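Local coordinates for protein OBCA, Oxalate Biosynthetic Component A (Burkholderia glumae, PDB 4NNB) that is a TIM-barrel protein that binds a magnesium ion and is modelled with an oxaloacetate ion, at residues L501-L506 and A511-A516; I8-I13 and E497-V502; S409-E414 and R420-L425; A353-A358 and E435-S440. All coordinates share one frame; numbering follows the deposited sequence.

Interactions 1 and 2 lie side by side, centres 10 Å apart, on the two halves of helix 495-507, and share Leu-501 and Val-502; Ile-8 of interaction 2 packs on Arg-503 and Ile-513 of interaction 1. Both join that helix to one sheet, where strands 5-10 and 512-513 are neighbours. Interactions 3 and 4 use opposite ends of helix 416-440, with centres 27 Å apart. Along the chain, interaction 2 closes nearly the whole polypeptide into a loop; interaction 4 lies inside it and interaction 3 inside interaction 4, while interaction 1 opens where interaction 2 closes. Interactions 1 and 2 thus fasten a helix to the sheet, 2 tying in the N-terminal strand, and 3 and 4 join helices to one another.

Interaction 1: residues L501-L506 and A511-A516; sequences LVREEL and ATILTA
Ile-513 reaches from the chain after the turn back onto helix 495-507, where Leu-506 and Arg-503 receive it. From its CB two branches leave. CG2 turns to the barrel strand and packs on Ile-8. CG1, anti to the carbonyl carbon (chi1 -55°), lies 4.1 Å from Arg-503 CG, touching the aliphatic base of an otherwise extended arginine. The tip, CD1, makes the closest side-chain contacts: it sits 3.6 Å from Leu-506 CD1 and 3.8 Å from Leu-506 CB, the two side chains crossing at about a right angle. Arg-503 is exposed and lies at the outer margin of this patch, whereas Leu-506 is buried and also packs on Val-459 and Ile-470. At the other end of the contact a backbone bond fixes the turn: Ala-511 N donates to Leu-506 O at 3.2 Å. The N-H comes from above the carbonyl plane, 39° out of it, rather than along a lone pair. Ala-511 CB settles 3.5 Å from the same Leu-506 O, and its nearest side-chain atom is Leu-506 CB at 4.3 Å. Beyond the turn, Thr-512 and Leu-514 bond through their backbones to Leu-6. Helix 495-507 thus packs on the outside of the TIM barrel, and after a short connection the chain returns as a short, weakly bonded strand parallel to strand 5-10.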
loop_
_atom_site.group_PDB
_atom_site.type_symbol
_atom_site.label_atom_id
_atom_site.label_comp_id
_atom_site.label_asym_id
_atom_site.label_seq_id
_atom_site.Cartn_x
_atom_site.Cartn_y
_atom_site.Cartn_z
ATOM N N LEU A 501 -4.436 15.099 -0.999
ATOM C CA LEU A 501 -3.165 15.725 -1.325
ATOM C C LEU A 501 -2.827 15.664 -2.807
ATOM O O LEU A 501 -2.356 16.648 -3.374
ATOM C CB LEU A 501 -2.038 15.115 -0.492
ATOM C CG LEU A 501 -2.043 15.524 0.980
ATOM C CD1 LEU A 501 -1.109 14.635 1.787
ATOM C CD2 LEU A 501 -1.640 16.995 1.118
ATOM N N VAL A 502 -3.056 14.526 -3.452
ATOM C CA VAL A 502 -2.792 14.479 -4.883
ATOM C C VAL A 502 -3.788 15.355 -5.655
ATOM O O VAL A 502 -3.417 16.002 -6.629
ATOM C CB VAL A 502 -2.756 13.040 -5.449
ATOM C CG1 VAL A 502 -4.158 12.491 -5.603
ATOM C CG2 VAL A 502 -2.054 13.047 -6.802
ATOM N N ARG A 503 -5.042 15.382 -5.207
ATOM C CA ARG A 503 -6.063 16.245 -5.794
ATOM C C ARG A 503 -5.613 17.697 -5.712
ATOM O O ARG A 503 -5.713 18.455 -6.680
ATOM C CB ARG A 503 -7.375 16.073 -5.040
ATOM C CG ARG A 503 -8.530 16.945 -5.544
ATOM C CD ARG A 503 -9.759 16.712 -4.680
ATOM N NE ARG A 503 -10.893 17.565 -5.025
ATOM C CZ ARG A 503 -11.105 18.767 -4.498
ATOM N NH1 ARG A 503 -10.247 19.268 -3.614
ATOM N NH2 ARG A 503 -12.171 19.471 -4.856
ATOM N N GLU A 504 -5.096 18.065 -4.546
ATOM C CA GLU A 504 -4.601 19.413 -4.296
ATOM C C GLU A 504 -3.468 19.781 -5.258
ATOM O O GLU A 504 -3.512 20.828 -5.911
ATOM C CB GLU A 504 -4.152 19.510 -2.833
ATOM C CG GLU A 504 -3.540 20.830 -2.398
ATOM C CD GLU A 504 -3.192 20.818 -0.915
ATOM O OE1 GLU A 504 -3.938 21.444 -0.130
ATOM O OE2 GLU A 504 -2.185 20.174 -0.536
ATOM N N GLU A 505 -2.463 18.917 -5.355
ATOM C CA GLU A 505 -1.342 19.149 -6.262
ATOM C C GLU A 505 -1.789 19.244 -7.728
ATOM O O GLU A 505 -1.258 20.059 -8.495
ATOM C CB GLU A 505 -0.263 18.071 -6.082
ATOM C CG GLU A 505 0.935 18.248 -7.006
ATOM C CD GLU A 505 2.124 17.376 -6.638
ATOM O OE1 GLU A 505 1.957 16.403 -5.868
ATOM O OE2 GLU A 505 3.240 17.675 -7.120
ATOM N N LEU A 506 -2.772 18.431 -8.113
ATOM C CA LEU A 506 -3.282 18.463 -9.487
ATOM C C LEU A 506 -3.964 19.801 -9.799
ATOM O O LEU A 506 -3.666 20.440 -10.811
ATOM C CB LEU A 506 -4.239 17.292 -9.748
ATOM C CG LEU A 506 -3.552 15.946 -10.025
ATOM C CD1 LEU A 506 -4.549 14.793 -9.968
ATOM C CD2 LEU A 506 -2.830 15.965 -11.380
ATOM N N ALA A 511 -5.168 21.324 -13.551
ATOM C CA ALA A 511 -5.856 20.126 -14.015
ATOM C C ALA A 511 -7.269 20.087 -13.460
ATOM O O ALA A 511 -7.544 20.644 -12.397
ATOM C CB ALA A 511 -5.081 18.861 -13.630
ATOM N N THR A 512 -8.163 19.437 -14.193
ATOM C CA THR A 512 -9.521 19.190 -13.733
ATOM C C THR A 512 -9.594 17.769 -13.157
ATOM O O THR A 512 -8.923 16.864 -13.654
ATOM C CB THR A 512 -10.519 19.316 -14.901
ATOM O OG1 THR A 512 -10.346 20.590 -15.538
ATOM C CG2 THR A 512 -11.960 19.181 -14.417
ATOM N N ILE A 513 -10.397 17.584 -12.112
ATOM C CA ILE A 513 -10.584 16.275 -11.499
ATOM C C ILE A 513 -11.996 15.782 -11.767
ATOM O O ILE A 513 -12.958 16.400 -11.327
ATOM C CB ILE A 513 -10.387 16.327 -9.975
ATOM C CG1 ILE A 513 -9.026 16.930 -9.611
ATOM C CG2 ILE A 513 -10.544 14.936 -9.368
ATOM C CD1 ILE A 513 -7.861 16.129 -10.123
ATOM N N LEU A 514 -12.118 14.659 -12.471
ATOM C CA LEU A 514 -13.423 14.060 -12.754
ATOM C C LEU A 514 -14.010 13.337 -11.544
ATOM O O LEU A 514 -13.284 12.703 -10.770
ATOM C CB LEU A 514 -13.304 13.089 -13.927
ATOM C CG LEU A 514 -12.621 13.676 -15.160
ATOM C CD1 LEU A 514 -12.333 12.610 -16.187
ATOM C CD2 LEU A 514 -13.471 14.795 -15.773
ATOM N N THR A 515 -15.326 13.432 -11.385
ATOM C CA THR A 515 -16.037 12.744 -10.312
ATOM C C THR A 515 -16.421 11.339 -10.752
ATOM O O THR A 515 -16.351 11.009 -11.942
ATOM C CB THR A 515 -17.359 13.440 -10.000
ATOM O OG1 THR A 515 -18.219 13.311 -11.135
ATOM C CG2 THR A 515 -17.146 14.919 -9.678
ATOM N N ALA A 516 -16.869 10.531 -9.797
ATOM C CA ALA A 516 -17.352 9.184 -10.093
ATOM C C ALA A 516 -18.470 9.205 -11.133
ATOM O O ALA A 516 -18.422 8.463 -12.113
ATOM C CB ALA A 516 -17.814 8.493 -8.826
#

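Interaction 2: residues I8-I13 and E497-V502; sequences ITAAPI and EQVSLV
Ile-8 and Val-502 meet tip to tip between strand 5-10 and helix 495-507, with Ile-8 CD1 3.7 Å from Val-502 CG1. This is the tight end of the contact. Val-502 CG1 stands between its own backbone N and carbonyl carbon (chi1 77°), a crowded position that aims the methyl at the strand. Close by, Ala-10 CB rests 3.9 Å from Val-499 CG2, a second firm touch one helical turn earlier. Between these two points the fit is slacker: Ile-8 CG2 passes obliquely by Val-499 CG1 at 4.2 Å, and Ile-8 CD1 lies 4.1 Å from Val-499 O. All four residues are buried, and the side-chain contacts are all apolar. The far side of the helix differs. Ser-500 turns away from the strand and bonds through OG to Trp-496 O, while Glu-497 and Leu-501 are partly exposed; Glu-497 pairs with Arg-490. Helix and strand run nearly antiparallel, at 166°, with axes 9.3 Å apart. Thr-9, pointing away from the helix, touches His-224, and in the loop just after the strand Ala-11 touches Glu-475; both partners are magnesium ligands. The side chain of Ala-10 lies about 12 Å from the magnesium ion, so the packing lies apart from the metal site. A helix laid antiparallel on the outer face of a central parallel strand is the basic layering of the TIM barrel.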
loop_
_atom_site.group_PDB
_atom_site.type_symbol
_atom_site.label_atom_id
_atom_site.label_comp_id
_atom_site.label_asym_id
_atom_site.label_seq_id
_atom_site.Cartn_x
_atom_site.Cartn_y
_atom_site.Cartn_z
ATOM N N ILE A 8 -8.863 10.172 -10.218
ATOM C CA ILE A 8 -8.010 9.604 -9.189
ATOM C C ILE A 8 -8.565 8.246 -8.828
ATOM O O ILE A 8 -9.760 8.106 -8.565
ATOM C CB ILE A 8 -7.945 10.497 -7.926
ATOM C CG1 ILE A 8 -7.311 11.852 -8.279
ATOM C CG2 ILE A 8 -7.158 9.798 -6.794
ATOM C CD1 ILE A 8 -7.443 12.927 -7.184
ATOM N N THR A 9 -7.693 7.241 -8.851
ATOM C CA THR A 9 -8.026 5.944 -8.279
ATOM C C THR A 9 -7.487 5.835 -6.851
ATOM O O THR A 9 -6.305 6.056 -6.608
ATOM C CB THR A 9 -7.471 4.774 -9.139
ATOM O OG1 THR A 9 -8.158 4.746 -10.403
ATOM C CG2 THR A 9 -7.705 3.426 -8.424
ATOM N N ALA A 10 -8.356 5.500 -5.902
ATOM C CA ALA A 10 -7.905 5.193 -4.545
ATOM C C ALA A 10 -7.657 3.687 -4.416
ATOM O O ALA A 10 -8.476 2.886 -4.847
ATOM C CB ALA A 10 -8.946 5.624 -3.545
ATOM N N ALA A 11 -6.538 3.294 -3.818
ATOM C CA ALA A 11 -6.273 1.861 -3.612
ATOM C C ALA A 11 -5.986 1.595 -2.132
ATOM O O ALA A 11 -4.839 1.638 -1.710
ATOM C CB ALA A 11 -5.105 1.399 -4.483
ATOM N N PRO A 12 -7.041 1.335 -1.340
ATOM C CA PRO A 12 -6.911 1.409 0.125
ATOM C C PRO A 12 -6.325 0.196 0.835
ATOM O O PRO A 12 -5.996 0.336 2.019
ATOM C CB PRO A 12 -8.357 1.602 0.603
ATOM C CG PRO A 12 -9.127 2.057 -0.620
ATOM C CD PRO A 12 -8.447 1.354 -1.769
ATOM N N ILE A 13 -6.204 -0.953 0.172
ATOM C CA ILE A 13 -5.858 -2.173 0.907
ATOM C C ILE A 13 -4.642 -2.893 0.365
ATOM O O ILE A 13 -3.672 -3.117 1.092
ATOM C CB ILE A 13 -7.020 -3.179 0.955
ATOM C CG1 ILE A 13 -8.290 -2.513 1.475
ATOM C CG2 ILE A 13 -6.642 -4.397 1.824
ATOM C CD1 ILE A 13 -9.279 -2.122 0.382
ATOM N N GLU A 497 -6.453 10.615 2.765
ATOM C CA GLU A 497 -5.541 11.746 2.919
ATOM C C GLU A 497 -4.626 11.866 1.703
ATOM O O GLU A 497 -4.391 12.970 1.198
ATOM C CB GLU A 497 -4.731 11.660 4.219
ATOM C CG GLU A 497 -3.831 12.881 4.412
ATOM C CD GLU A 497 -3.159 12.910 5.759
ATOM O OE1 GLU A 497 -3.217 13.962 6.417
ATOM O OE2 GLU A 497 -2.558 11.884 6.159
ATOM N N GLN A 498 -4.138 10.726 1.218
ATOM C CA GLN A 498 -3.321 10.700 0.008
ATOM C C GLN A 498 -4.101 11.184 -1.202
ATOM O O GLN A 498 -3.556 11.891 -2.050
ATOM C CB GLN A 498 -2.743 9.293 -0.211
ATOM C CG GLN A 498 -1.861 8.855 0.972
ATOM C CD GLN A 498 -1.551 7.366 0.980
ATOM O OE1 GLN A 498 -2.388 6.538 0.599
ATOM N NE2 GLN A 498 -0.342 7.018 1.407
ATOM N N VAL A 499 -5.380 10.822 -1.263
ATOM C CA VAL A 499 -6.273 11.310 -2.307
ATOM C C VAL A 499 -6.416 12.848 -2.267
ATOM O O VAL A 499 -6.310 13.503 -3.308
ATOM C CB VAL A 499 -7.662 10.639 -2.211
ATOM C CG1 VAL A 499 -8.640 11.273 -3.189
ATOM C CG2 VAL A 499 -7.554 9.122 -2.475
ATOM N N SER A 500 -6.654 13.407 -1.076
ATOM C CA SER A 500 -6.830 14.861 -0.915
ATOM C C SER A 500 -5.602 15.607 -1.385
ATOM O O SER A 500 -5.713 16.610 -2.081
ATOM C CB SER A 500 -7.106 15.238 0.548
ATOM O OG SER A 500 -8.271 14.606 1.027
ATOM N N LEU A 501 -4.436 15.099 -0.999
ATOM C CA LEU A 501 -3.165 15.725 -1.325
ATOM C C LEU A 501 -2.827 15.664 -2.807
ATOM O O LEU A 501 -2.356 16.648 -3.374
ATOM C CB LEU A 501 -2.038 15.115 -0.492
ATOM C CG LEU A 501 -2.043 15.524 0.980
ATOM C CD1 LEU A 501 -1.109 14.635 1.787
ATOM C CD2 LEU A 501 -1.640 16.995 1.118
ATOM N N VAL A 502 -3.056 14.526 -3.452
ATOM C CA VAL A 502 -2.792 14.479 -4.883
ATOM C C VAL A 502 -3.788 15.355 -5.655
ATOM O O VAL A 502 -3.417 16.002 -6.629
ATOM C CB VAL A 502 -2.756 13.040 -5.449
ATOM C CG1 VAL A 502 -4.158 12.491 -5.603
ATOM C CG2 VAL A 502 -2.054 13.047 -6.802
#

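Interaction 3: residues S409-E414 and R420-L425; sequences SLLADE and RRAVEL
The amide N of Leu-425 donates to Arg-421 O at 3.0 Å, a helical bond that puts two partners of Leu-410 one turn apart on the same helix face. A bond of equal length, from Asp-413 N to Leu-410 O, holds the facing helix near its end. Leu-410 carries the contact, and both its branches are used. Its CD1 touches Leu-425 CD1 at 3.6 Å, the side chains crossing at about a right angle. CD2 goes to the guanidinium of Arg-421, lying 3.5 Å from NH2 and 3.7 Å from NE and approaching the group obliquely. Nearer the backbone, Leu-410 CB and Ala-422 CB are 4.0 Å apart; the small alanine lets the helices come close here, where their CA atoms are 6.0 Å apart. The two segments form an antiparallel helical hairpin, with a crossing angle of -156° and axes 9.0 Å apart, linked by the short turn at Glu-414, whose positive phi marks the end of the first helix. The arginine chain is bent at chi3 (-67°), which brings its charged end back to the leucine. Asp-413 OD2 lies 4.7 Å from Arg-421 NH2, not in contact, though the opposite charges may attract weakly; the same OD2 bonds to Ser-418 OG in the second helix. Leu-411 and Ala-422 also both pack on Leu-457, and Leu-425 continues along helix 401-413 to Val-403, Glu-406 and Ile-407.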
loop_
_atom_site.group_PDB
_atom_site.type_symbol
_atom_site.label_atom_id
_atom_site.label_comp_id
_atom_site.label_asym_id
_atom_site.label_seq_id
_atom_site.Cartn_x
_atom_site.Cartn_y
_atom_site.Cartn_z
ATOM N N SER A 409 18.148 7.113 -6.602
ATOM C CA SER A 409 19.321 7.879 -6.190
ATOM C C SER A 409 19.080 9.387 -6.306
ATOM O O SER A 409 19.361 10.147 -5.376
ATOM C CB SER A 409 20.531 7.467 -7.027
ATOM O OG SER A 409 21.641 8.303 -6.754
ATOM N N LEU A 410 18.549 9.810 -7.448
ATOM C CA LEU A 410 18.237 11.213 -7.676
ATOM C C LEU A 410 17.203 11.770 -6.691
ATOM O O LEU A 410 17.368 12.889 -6.183
ATOM C CB LEU A 410 17.796 11.435 -9.124
ATOM C CG LEU A 410 18.901 11.325 -10.177
ATOM C CD1 LEU A 410 18.302 11.003 -11.526
ATOM C CD2 LEU A 410 19.689 12.623 -10.264
ATOM N N LEU A 411 16.149 11.002 -6.412
ATOM C CA LEU A 411 15.130 11.441 -5.454
ATOM C C LEU A 411 15.745 11.582 -4.057
ATOM O O LEU A 411 15.330 12.427 -3.267
ATOM C CB LEU A 411 13.920 10.495 -5.439
ATOM C CG LEU A 411 12.997 10.535 -6.664
ATOM C CD1 LEU A 411 11.956 9.426 -6.636
ATOM C CD2 LEU A 411 12.315 11.894 -6.817
ATOM N N ALA A 412 16.757 10.769 -3.774
ATOM C CA ALA A 412 17.448 10.823 -2.489
ATOM C C ALA A 412 18.293 12.099 -2.310
ATOM O O ALA A 412 18.646 12.457 -1.186
ATOM C CB ALA A 412 18.300 9.580 -2.293
ATOM N N ASP A 413 18.613 12.779 -3.412
ATOM C CA ASP A 413 19.376 14.026 -3.348
ATOM C C ASP A 413 18.542 15.133 -2.719
ATOM O O ASP A 413 19.072 16.003 -2.033
ATOM C CB ASP A 413 19.813 14.483 -4.743
ATOM C CG ASP A 413 20.899 13.618 -5.340
ATOM O OD1 ASP A 413 21.622 12.929 -4.588
ATOM O OD2 ASP A 413 21.036 13.641 -6.580
ATOM N N GLU A 414 17.238 15.096 -2.977
ATOM C CA GLU A 414 16.310 16.126 -2.516
ATOM C C GLU A 414 16.649 17.519 -3.044
ATOM O O GLU A 414 16.499 18.516 -2.334
ATOM C CB GLU A 414 16.217 16.149 -0.990
ATOM C CG GLU A 414 15.715 14.858 -0.383
ATOM C CD GLU A 414 15.192 15.060 1.023
ATOM O OE1 GLU A 414 16.006 15.050 1.974
ATOM O OE2 GLU A 414 13.963 15.237 1.176
ATOM N N ARG A 420 14.226 16.971 -11.323
ATOM C CA ARG A 420 13.937 17.161 -12.743
ATOM C C ARG A 420 14.603 16.099 -13.626
ATOM O O ARG A 420 13.996 15.633 -14.592
ATOM C CB ARG A 420 14.257 18.589 -13.201
ATOM C CG ARG A 420 13.026 19.493 -13.207
ATOM C CD ARG A 420 13.322 20.891 -13.738
ATOM N NE ARG A 420 13.774 21.800 -12.686
ATOM C CZ ARG A 420 15.044 22.127 -12.473
ATOM N NH1 ARG A 420 15.998 21.628 -13.248
ATOM N NH2 ARG A 420 15.364 22.955 -11.489
ATOM N N ARG A 421 15.829 15.702 -13.289
ATOM C CA ARG A 421 16.479 14.607 -14.005
ATOM C C ARG A 421 15.682 13.312 -13.811
ATOM O O ARG A 421 15.468 12.561 -14.764
ATOM C CB ARG A 421 17.944 14.417 -13.571
ATOM C CG ARG A 421 18.876 15.593 -13.931
ATOM C CD ARG A 421 20.341 15.162 -14.183
ATOM N NE ARG A 421 21.041 14.663 -12.992
ATOM C CZ ARG A 421 21.553 15.441 -12.039
ATOM N NH1 ARG A 421 21.435 16.762 -12.118
ATOM N NH2 ARG A 421 22.177 14.900 -10.997
ATOM N N ALA A 422 15.224 13.072 -12.582
ATOM C CA ALA A 422 14.456 11.866 -12.268
ATOM C C ALA A 422 13.172 11.778 -13.099
ATOM O O ALA A 422 12.879 10.730 -13.671
ATOM C CB ALA A 422 14.143 11.799 -10.779
ATOM N N VAL A 423 12.416 12.873 -13.156
ATOM C CA VAL A 423 11.235 12.968 -14.008
ATOM C C VAL A 423 11.554 12.639 -15.469
ATOM O O VAL A 423 10.812 11.902 -16.123
ATOM C CB VAL A 423 10.590 14.366 -13.923
ATOM C CG1 VAL A 423 9.498 14.532 -14.974
ATOM C CG2 VAL A 423 10.026 14.606 -12.534
ATOM N N GLU A 424 12.662 13.181 -15.965
ATOM C CA GLU A 424 13.099 12.953 -17.341
ATOM C C GLU A 424 13.336 11.468 -17.632
ATOM O O GLU A 424 12.893 10.949 -18.659
ATOM C CB GLU A 424 14.374 13.760 -17.636
ATOM C CG GLU A 424 14.969 13.519 -19.021
ATOM C CD GLU A 424 16.092 14.493 -19.366
ATOM O OE1 GLU A 424 16.391 14.642 -20.574
ATOM O OE2 GLU A 424 16.671 15.107 -18.435
ATOM N N LEU A 425 14.038 10.791 -16.730
ATOM C CA LEU A 425 14.329 9.373 -16.900
ATOM C C LEU A 425 13.052 8.543 -16.878
ATOM O O LEU A 425 12.936 7.556 -17.603
ATOM C CB LEU A 425 15.266 8.879 -15.804
ATOM C CG LEU A 425 16.600 9.609 -15.676
ATOM C CD1 LEU A 425 17.369 9.097 -14.472
ATOM C CD2 LEU A 425 17.413 9.426 -16.937
#

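Interaction 4: residues A353-A358 and E435-S440; sequences AIVDNA and ERLRAS
Two neighbouring helices of the barrel's outer layer, 352-359 and 416-440, run almost parallel here, at 12° with axes 10.3 Å apart, and a salt bridge joins Asp-356 to Arg-436. A single carboxylate oxygen is gripped twice: Arg-436 NH1 donates to Asp-356 OD1 at 2.7 Å and NH2 to the same OD1 at 2.9 Å. Using NH1 and NH2, the arginine meets the oxygen end-on and near its own plane, while the carboxylate is turned 44° against that plane. NH1 comes nearly along the C-O axis and NH2 from the anti side. Arg-436 gets there by a bend at chi3 (69°). This lays one face of its guanidinium over Val-355, whose CG1 sits 3.5 Å above the plane, toward the rim. The twofold grip and the valine together restrict the group's rotation. Beneath it, Val-355 CG1 also touches Leu-437 CD2 at 4.2 Å, a buried apolar contact. Leu-437 continues inward onto Phe-375 and Leu-377 of strand 373-378, Val-355 packs on Val-349 of strand 344-349, and Thr-359 at the end of helix 352-359 is touched by Arg-436, Leu-437 and Ser-440.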
loop_
_atom_site.group_PDB
_atom_site.type_symbol
_atom_site.label_atom_id
_atom_site.label_comp_id
_atom_site.label_asym_id
_atom_site.label_seq_id
_atom_site.Cartn_x
_atom_site.Cartn_y
_atom_site.Cartn_z
ATOM N N ALA A 353 5.985 -7.705 -21.072
ATOM C CA ALA A 353 5.241 -8.850 -21.589
ATOM C C ALA A 353 3.754 -8.506 -21.668
ATOM O O ALA A 353 3.083 -8.819 -22.659
ATOM C CB ALA A 353 5.462 -10.068 -20.709
ATOM N N ILE A 354 3.243 -7.830 -20.638
ATOM C CA ILE A 354 1.834 -7.420 -20.654
ATOM C C ILE A 354 1.532 -6.441 -21.787
ATOM O O ILE A 354 0.505 -6.572 -22.470
ATOM C CB ILE A 354 1.363 -6.909 -19.273
ATOM C CG1 ILE A 354 1.091 -8.117 -18.370
ATOM C CG2 ILE A 354 0.116 -6.032 -19.398
ATOM C CD1 ILE A 354 1.054 -7.815 -16.867
ATOM N N VAL A 355 2.423 -5.479 -22.009
ATOM C CA VAL A 355 2.251 -4.553 -23.134
ATOM C C VAL A 355 2.212 -5.300 -24.480
ATOM O O VAL A 355 1.309 -5.080 -25.300
ATOM C CB VAL A 355 3.356 -3.476 -23.178
ATOM C CG1 VAL A 355 3.078 -2.488 -24.326
ATOM C CG2 VAL A 355 3.437 -2.729 -21.839
ATOM N N ASP A 356 3.184 -6.183 -24.692
ATOM C CA ASP A 356 3.231 -6.998 -25.905
ATOM C C ASP A 356 1.948 -7.792 -26.101
ATOM O O ASP A 356 1.372 -7.812 -27.185
ATOM C CB ASP A 356 4.392 -7.979 -25.835
ATOM C CG ASP A 356 5.737 -7.297 -25.865
ATOM O OD1 ASP A 356 5.810 -6.118 -26.266
ATOM O OD2 ASP A 356 6.727 -7.955 -25.488
ATOM N N ASN A 357 1.489 -8.441 -25.039
ATOM C CA ASN A 357 0.307 -9.300 -25.141
ATOM C C ASN A 357 -1.003 -8.535 -25.336
ATOM O O ASN A 357 -1.844 -8.920 -26.155
ATOM C CB ASN A 357 0.228 -10.231 -23.930
ATOM C CG ASN A 357 1.398 -11.215 -23.880
ATOM O OD1 ASN A 357 2.173 -11.317 -24.834
ATOM N ND2 ASN A 357 1.514 -11.955 -22.775
ATOM N N ALA A 358 -1.169 -7.448 -24.587
ATOM C CA ALA A 358 -2.400 -6.667 -24.648
ATOM C C ALA A 358 -2.573 -6.079 -26.033
ATOM O O ALA A 358 -3.686 -6.018 -26.552
ATOM C CB ALA A 358 -2.403 -5.564 -23.602
ATOM N N GLU A 435 2.805 5.176 -25.681
ATOM C CA GLU A 435 2.521 5.326 -27.110
ATOM C C GLU A 435 2.118 4.004 -27.771
ATOM O O GLU A 435 1.254 3.990 -28.656
ATOM C CB GLU A 435 3.714 5.950 -27.843
ATOM C CG GLU A 435 4.004 7.387 -27.431
ATOM C CD GLU A 435 2.775 8.284 -27.542
ATOM O OE1 GLU A 435 2.064 8.219 -28.576
ATOM O OE2 GLU A 435 2.515 9.043 -26.584
ATOM N N ARG A 436 2.727 2.899 -27.349
ATOM C CA ARG A 436 2.314 1.591 -27.871
ATOM C C ARG A 436 0.865 1.329 -27.511
ATOM O O ARG A 436 0.086 0.869 -28.339
ATOM C CB ARG A 436 3.196 0.464 -27.334
ATOM C CG ARG A 436 4.579 0.377 -27.974
ATOM C CD ARG A 436 5.309 -0.868 -27.485
ATOM N NE ARG A 436 4.699 -2.093 -28.002
ATOM C CZ ARG A 436 4.910 -3.300 -27.487
ATOM N NH1 ARG A 436 5.701 -3.439 -26.431
ATOM N NH2 ARG A 436 4.323 -4.362 -28.019
ATOM N N LEU A 437 0.496 1.646 -26.273
ATOM C CA LEU A 437 -0.879 1.433 -25.832
ATOM C C LEU A 437 -1.850 2.340 -26.595
ATOM O O LEU A 437 -2.922 1.886 -27.026
ATOM C CB LEU A 437 -1.001 1.607 -24.301
ATOM C CG LEU A 437 -0.223 0.615 -23.413
ATOM C CD1 LEU A 437 -0.312 0.994 -21.924
ATOM C CD2 LEU A 437 -0.714 -0.812 -23.624
ATOM N N ARG A 438 -1.477 3.608 -26.782
ATOM C CA ARG A 438 -2.338 4.555 -27.503
ATOM C C ARG A 438 -2.493 4.180 -28.977
ATOM O O ARG A 438 -3.554 4.368 -29.555
ATOM C CB ARG A 438 -1.785 5.982 -27.433
ATOM C CG ARG A 438 -1.644 6.556 -26.047
ATOM C CD ARG A 438 -2.972 6.796 -25.412
ATOM N NE ARG A 438 -2.843 7.740 -24.308
ATOM C CZ ARG A 438 -3.808 8.000 -23.438
ATOM N NH1 ARG A 438 -4.975 7.368 -23.534
ATOM N NH2 ARG A 438 -3.594 8.879 -22.461
ATOM N N ALA A 439 -1.424 3.665 -29.573
ATOM C CA ALA A 439 -1.462 3.278 -30.980
ATOM C C ALA A 439 -2.404 2.089 -31.168
ATOM O O ALA A 439 -3.179 2.046 -32.128
ATOM C CB ALA A 439 -0.047 2.954 -31.493
ATOM N N SER A 440 -2.357 1.128 -30.247
ATOM C CA SER A 440 -3.177 -0.069 -30.401
ATOM C C SER A 440 -4.599 0.169 -29.960
ATOM O O SER A 440 -5.518 -0.487 -30.445
ATOM C CB SER A 440 -2.591 -1.258 -29.632
ATOM O OG SER A 440 -1.353 -1.641 -30.188
#